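PDB 3FOJ: uncharacterized protein from Staphylococcus saprophyticus subsp. saprophyticus ATCC 15305, which is of unknown function but consists largely of a rhodanese-like domain, so it may act as a sulfurtransferase or sulfur carrier. Local coordinates for residues N17-E29 against I35-P47. Sequence-based numbering, arbitrary orientation.
With NA (sodium ion), chain B.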
loop_
_atom_site.group_PDB
_atom_site.type_symbol
_atom_site.label_atom_id
_atom_site.label_comp_id
_atom_site.label_asym_id
_atom_site.label_seq_id
_atom_site.Cartn_x
_atom_site.Cartn_y
_atom_site.Cartn_z
ATOM N N ASN A 17 -15.022 3.438 -7.657
ATOM C CA ASN A 17 -13.980 2.566 -8.190
ATOM C C ASN A 17 -12.968 2.134 -7.134
ATOM O O ASN A 17 -12.717 2.854 -6.170
ATOM C CB ASN A 17 -13.240 3.274 -9.329
ATOM C CG ASN A 17 -14.153 3.636 -10.483
ATOM O OD1 ASN A 17 -14.723 2.763 -11.137
ATOM N ND2 ASN A 17 -14.298 4.932 -10.739
ATOM N N PRO A 18 -12.370 0.944 -7.310
ATOM C CA PRO A 18 -11.380 0.443 -6.353
ATOM C C PRO A 18 -10.084 1.243 -6.448
ATOM O O PRO A 18 -9.690 1.668 -7.532
ATOM C CB PRO A 18 -11.198 -1.011 -6.778
ATOM C CG PRO A 18 -11.388 -0.940 -8.263
ATOM C CD PRO A 18 -12.593 -0.033 -8.392
ATOM N N VAL A 19 -9.431 1.455 -5.312
ATOM C CA VAL A 19 -8.179 2.202 -5.296
ATOM C C VAL A 19 -6.987 1.277 -5.502
ATOM O O VAL A 19 -7.080 0.065 -5.288
ATOM C CB VAL A 19 -7.986 2.960 -3.964
ATOM C CG1 VAL A 19 -9.081 4.001 -3.792
ATOM C CG2 VAL A 19 -7.984 1.977 -2.803
ATOM N N ASN A 20 -5.871 1.860 -5.927
ATOM C CA ASN A 20 -4.643 1.108 -6.156
ATOM C C ASN A 20 -3.910 0.944 -4.831
ATOM O O ASN A 20 -3.522 1.933 -4.213
ATOM C CB ASN A 20 -3.732 1.861 -7.121
ATOM C CG ASN A 20 -4.379 2.121 -8.467
ATOM O OD1 ASN A 20 -4.115 3.142 -9.100
ATOM N ND2 ASN A 20 -5.209 1.193 -8.919
ATOM N N ILE A 21 -3.721 -0.299 -4.401
ATOM C CA ILE A 21 -3.018 -0.582 -3.157
ATOM C C ILE A 21 -1.765 -1.396 -3.459
ATOM O O ILE A 21 -1.813 -2.334 -4.251
ATOM C CB ILE A 21 -3.890 -1.406 -2.183
ATOM C CG1 ILE A 21 -5.133 -0.608 -1.792
ATOM C CG2 ILE A 21 -3.077 -1.791 -0.950
ATOM C CD1 ILE A 21 -6.129 -1.403 -0.974
ATOM N N VAL A 22 -0.651 -1.019 -2.835
ATOM C CA VAL A 22 0.614 -1.730 -2.996
ATOM C C VAL A 22 1.094 -2.158 -1.607
ATOM O O VAL A 22 1.352 -1.320 -0.736
ATOM C CB VAL A 22 1.704 -0.849 -3.662
ATOM C CG1 VAL A 22 3.011 -1.624 -3.762
ATOM C CG2 VAL A 22 1.246 -0.407 -5.048
ATOM N N ASP A 23 1.178 -3.473 -1.422
ATOM C CA ASP A 23 1.606 -4.118 -0.179
ATOM C C ASP A 23 3.115 -4.344 -0.312
ATOM O O ASP A 23 3.546 -5.137 -1.143
ATOM C CB ASP A 23 0.879 -5.463 -0.060
ATOM C CG ASP A 23 1.125 -6.165 1.262
ATOM O OD1 ASP A 23 2.211 -6.005 1.859
ATOM O OD2 ASP A 23 0.221 -6.913 1.696
ATOM N N VAL A 24 3.911 -3.661 0.510
ATOM C CA VAL A 24 5.363 -3.782 0.419
ATOM C C VAL A 24 6.042 -4.695 1.446
ATOM O O VAL A 24 7.258 -4.624 1.649
ATOM C CB VAL A 24 6.016 -2.371 0.448
ATOM C CG1 VAL A 24 5.478 -1.536 -0.715
ATOM C CG2 VAL A 24 5.711 -1.666 1.770
ATOM N N ARG A 25 5.261 -5.556 2.088
ATOM C CA ARG A 25 5.812 -6.489 3.069
ATOM C C ARG A 25 6.554 -7.601 2.328
ATOM O O ARG A 25 6.547 -7.644 1.099
ATOM C CB ARG A 25 4.690 -7.101 3.909
ATOM C CG ARG A 25 3.925 -6.102 4.778
ATOM C CD ARG A 25 2.770 -6.791 5.494
ATOM N NE ARG A 25 1.801 -7.311 4.535
ATOM C CZ ARG A 25 0.868 -8.216 4.811
ATOM N NH1 ARG A 25 0.763 -8.721 6.035
ATOM N NH2 ARG A 25 0.043 -8.620 3.853
ATOM N N THR A 26 7.193 -8.500 3.071
ATOM C CA THR A 26 7.913 -9.598 2.436
ATOM C C THR A 26 6.970 -10.764 2.141
ATOM O O THR A 26 5.864 -10.832 2.677
ATOM C CB THR A 26 9.093 -10.093 3.309
ATOM O OG1 THR A 26 8.610 -10.521 4.586
ATOM C CG2 THR A 26 10.114 -8.980 3.498
ATOM N N ASP A 27 7.423 -11.672 1.281
ATOM C CA ASP A 27 6.651 -12.837 0.857
ATOM C C ASP A 27 5.932 -13.638 1.948
ATOM O O ASP A 27 4.721 -13.846 1.864
ATOM C CB ASP A 27 7.557 -13.777 0.052
ATOM C CG ASP A 27 6.819 -14.992 -0.480
ATOM O OD1 ASP A 27 6.285 -15.778 0.334
ATOM O OD2 ASP A 27 6.777 -15.167 -1.715
ATOM N N GLN A 28 6.663 -14.101 2.958
ATOM C CA GLN A 28 6.041 -14.894 4.013
ATOM C C GLN A 28 4.954 -14.117 4.749
ATOM O O GLN A 28 3.992 -14.702 5.243
ATOM C CB GLN A 28 7.091 -15.393 5.011
ATOM C CG GLN A 28 6.523 -16.266 6.131
ATOM C CD GLN A 28 5.980 -17.604 5.648
ATOM O OE1 GLN A 28 5.356 -18.345 6.414
ATOM N NE2 GLN A 28 6.218 -17.924 4.379
ATOM N N GLU A 29 5.108 -12.798 4.820
ATOM C CA GLU A 29 4.120 -11.962 5.486
ATOM C C GLU A 29 2.846 -11.865 4.651
ATOM O O GLU A 29 1.739 -12.003 5.175
ATOM C CB GLU A 29 4.693 -10.565 5.736
ATOM C CG GLU A 29 5.829 -10.545 6.747
ATOM C CD GLU A 29 6.438 -9.167 6.917
ATOM O OE1 GLU A 29 7.169 -8.719 6.006
ATOM O OE2 GLU A 29 6.182 -8.527 7.960
ATOM N N ILE A 35 -4.880 -7.606 1.388
ATOM C CA ILE A 35 -6.117 -6.879 1.142
ATOM C C ILE A 35 -6.531 -7.251 -0.280
ATOM O O ILE A 35 -5.709 -7.217 -1.199
ATOM C CB ILE A 35 -5.884 -5.360 1.222
ATOM C CG1 ILE A 35 -5.527 -4.965 2.657
ATOM C CG2 ILE A 35 -7.109 -4.619 0.710
ATOM C CD1 ILE A 35 -5.099 -3.515 2.809
ATOM N N PRO A 36 -7.802 -7.630 -0.482
ATOM C CA PRO A 36 -8.231 -7.993 -1.837
ATOM C C PRO A 36 -7.880 -6.901 -2.849
ATOM O O PRO A 36 -8.114 -5.714 -2.601
ATOM C CB PRO A 36 -9.738 -8.180 -1.683
ATOM C CG PRO A 36 -9.866 -8.671 -0.264
ATOM C CD PRO A 36 -8.915 -7.759 0.476
ATOM N N GLY A 37 -7.295 -7.308 -3.972
ATOM C CA GLY A 37 -6.929 -6.362 -5.014
ATOM C C GLY A 37 -5.547 -5.734 -4.915
ATOM O O GLY A 37 -5.112 -5.049 -5.837
ATOM N N ALA A 38 -4.852 -5.965 -3.808
ATOM C CA ALA A 38 -3.530 -5.382 -3.617
ATOM C C ALA A 38 -2.438 -6.034 -4.460
ATOM O O ALA A 38 -2.461 -7.240 -4.706
ATOM C CB ALA A 38 -3.144 -5.446 -2.138
ATOM N N GLU A 39 -1.492 -5.211 -4.904
ATOM C CA GLU A 39 -0.346 -5.673 -5.679
ATOM C C GLU A 39 0.778 -5.814 -4.654
ATOM O O GLU A 39 0.965 -4.931 -3.816
ATOM C CB GLU A 39 0.049 -4.628 -6.725
ATOM C CG GLU A 39 1.165 -5.071 -7.654
ATOM C CD GLU A 39 0.687 -6.065 -8.696
ATOM O OE1 GLU A 39 0.022 -7.050 -8.322
ATOM O OE2 GLU A 39 0.983 -5.861 -9.891
ATOM N N THR A 40 1.519 -6.913 -4.708
ATOM C CA THR A 40 2.605 -7.123 -3.759
ATOM C C THR A 40 3.979 -6.859 -4.376
ATOM O O THR A 40 4.397 -7.540 -5.307
ATOM C CB THR A 40 2.586 -8.564 -3.181
ATOM O OG1 THR A 40 2.544 -9.515 -4.250
ATOM C CG2 THR A 40 1.370 -8.774 -2.289
ATOM N N ILE A 41 4.670 -5.844 -3.877
ATOM C CA ILE A 41 6.011 -5.535 -4.360
ATOM C C ILE A 41 6.824 -5.214 -3.112
ATOM O O ILE A 41 6.646 -4.161 -2.513
ATOM C CB ILE A 41 6.025 -4.311 -5.295
ATOM C CG1 ILE A 41 5.128 -4.571 -6.508
ATOM C CG2 ILE A 41 7.464 -4.021 -5.732
ATOM C CD1 ILE A 41 4.991 -3.376 -7.440
ATOM N N PRO A 42 7.723 -6.125 -2.701
ATOM C CA PRO A 42 8.546 -5.904 -1.506
ATOM C C PRO A 42 9.302 -4.577 -1.530
ATOM O O PRO A 42 9.806 -4.162 -2.571
ATOM C CB PRO A 42 9.485 -7.107 -1.509
ATOM C CG PRO A 42 8.678 -8.168 -2.200
ATOM C CD PRO A 42 8.062 -7.406 -3.341
HETATM N N MSE A 43 9.389 -3.921 -0.377
HETATM C CA MSE A 43 10.073 -2.635 -0.283
HETATM C C MSE A 43 11.445 -2.621 -0.952
HETATM O O MSE A 43 11.776 -1.687 -1.688
HETATM C CB MSE A 43 10.231 -2.214 1.181
HETATM C CG MSE A 43 10.990 -0.897 1.344
HETATM SE SE MSE A 43 11.189 -0.304 3.175
HETATM C CE MSE A 43 12.781 -1.287 3.650
ATOM N N ASN A 44 12.242 -3.651 -0.692
ATOM C CA ASN A 44 13.582 -3.729 -1.261
ATOM C C ASN A 44 13.598 -3.669 -2.782
ATOM O O ASN A 44 14.575 -3.218 -3.382
ATOM C CB ASN A 44 14.276 -5.018 -0.813
ATOM C CG ASN A 44 15.725 -5.075 -1.254
ATOM O OD1 ASN A 44 16.559 -4.316 -0.763
ATOM N ND2 ASN A 44 16.029 -5.965 -2.197
ATOM N N SER A 45 12.521 -4.130 -3.406
ATOM C CA SER A 45 12.444 -4.154 -4.861
ATOM C C SER A 45 11.755 -2.946 -5.479
ATOM O O SER A 45 11.670 -2.846 -6.696
ATOM C CB SER A 45 11.727 -5.425 -5.321
ATOM O OG SER A 45 10.414 -5.476 -4.803
ATOM N N ILE A 46 11.259 -2.030 -4.653
ATOM C CA ILE A 46 10.574 -0.856 -5.179
ATOM C C ILE A 46 11.410 -0.050 -6.190
ATOM O O ILE A 46 10.898 0.357 -7.232
ATOM C CB ILE A 46 10.080 0.057 -4.018
ATOM C CG1 ILE A 46 8.816 -0.550 -3.390
ATOM C CG2 ILE A 46 9.817 1.475 -4.529
ATOM C CD1 ILE A 46 7.579 -0.497 -4.281
ATOM N N PRO A 47 12.702 0.189 -5.904
ATOM C CA PRO A 47 13.526 0.954 -6.851
ATOM C C PRO A 47 13.619 0.355 -8.257
ATOM O O PRO A 47 13.799 1.081 -9.239
ATOM C CB PRO A 47 14.881 1.012 -6.155
ATOM C CG PRO A 47 14.494 1.075 -4.715
ATOM C CD PRO A 47 13.411 0.017 -4.624
HETATM NA NA NA B . 3.971 -9.663 -6.481
HETATM O O HOH W 1 -4.569 -2.460 -6.244
HETATM O O HOH W 2 -2.356 -6.197 1.826
HETATM O O HOH W 3 1.336 -9.035 -7.455
HETATM O O HOH W 4 4.638 -7.915 -8.406
#
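Asp23 OD2 forms a salt bridge with Arg25 NH2 (2.8 Å) and accepts from a water that in turn accepts from Ile35 N, tying the carboxylate to the start of residues 35-47. Its partner oxygen OD1 receives Arg25 NE at 3.0 Å and also Arg25 N, the latter closing an Asx turn. Arginine suits this place because NE and NH2 meet the syn lone pairs side-on while NH2 also reaches Gly33 O; CG of Asp23, anti to the backbone N (chi1 -174°), carries the carboxylate toward both donors. In the backbone, Glu39 N to Ile21 O, Asp23 N to Glu39 O (2.8 Å) and Ile41 N to Asp23 O pair the parallel strands of a beta-alpha-beta unit whose helix is 27-30; strand 39-40 is outermost in the rhodanese-like sheet. Beyond the strands, Val24 O accepts from the backbone N of Met43 (present as selenomethionine) at 3.0 Å, and beta-branched Val24 holds CG1 close to Ile41 O, facing Ile46 CD1. The Ile21 and Ile35 side chains cross at about a right angle, touching through Ile21 CD1 and Ile35 CG2 (3.8 Å), while Ala38 CB, a short methyl, meets Ile21 CG2. Thr40 binds a sodium ion through its backbone O (2.5 Å) and hydroxyl OG1, alongside two waters; its methyl CG2 packs by Asp23 CB.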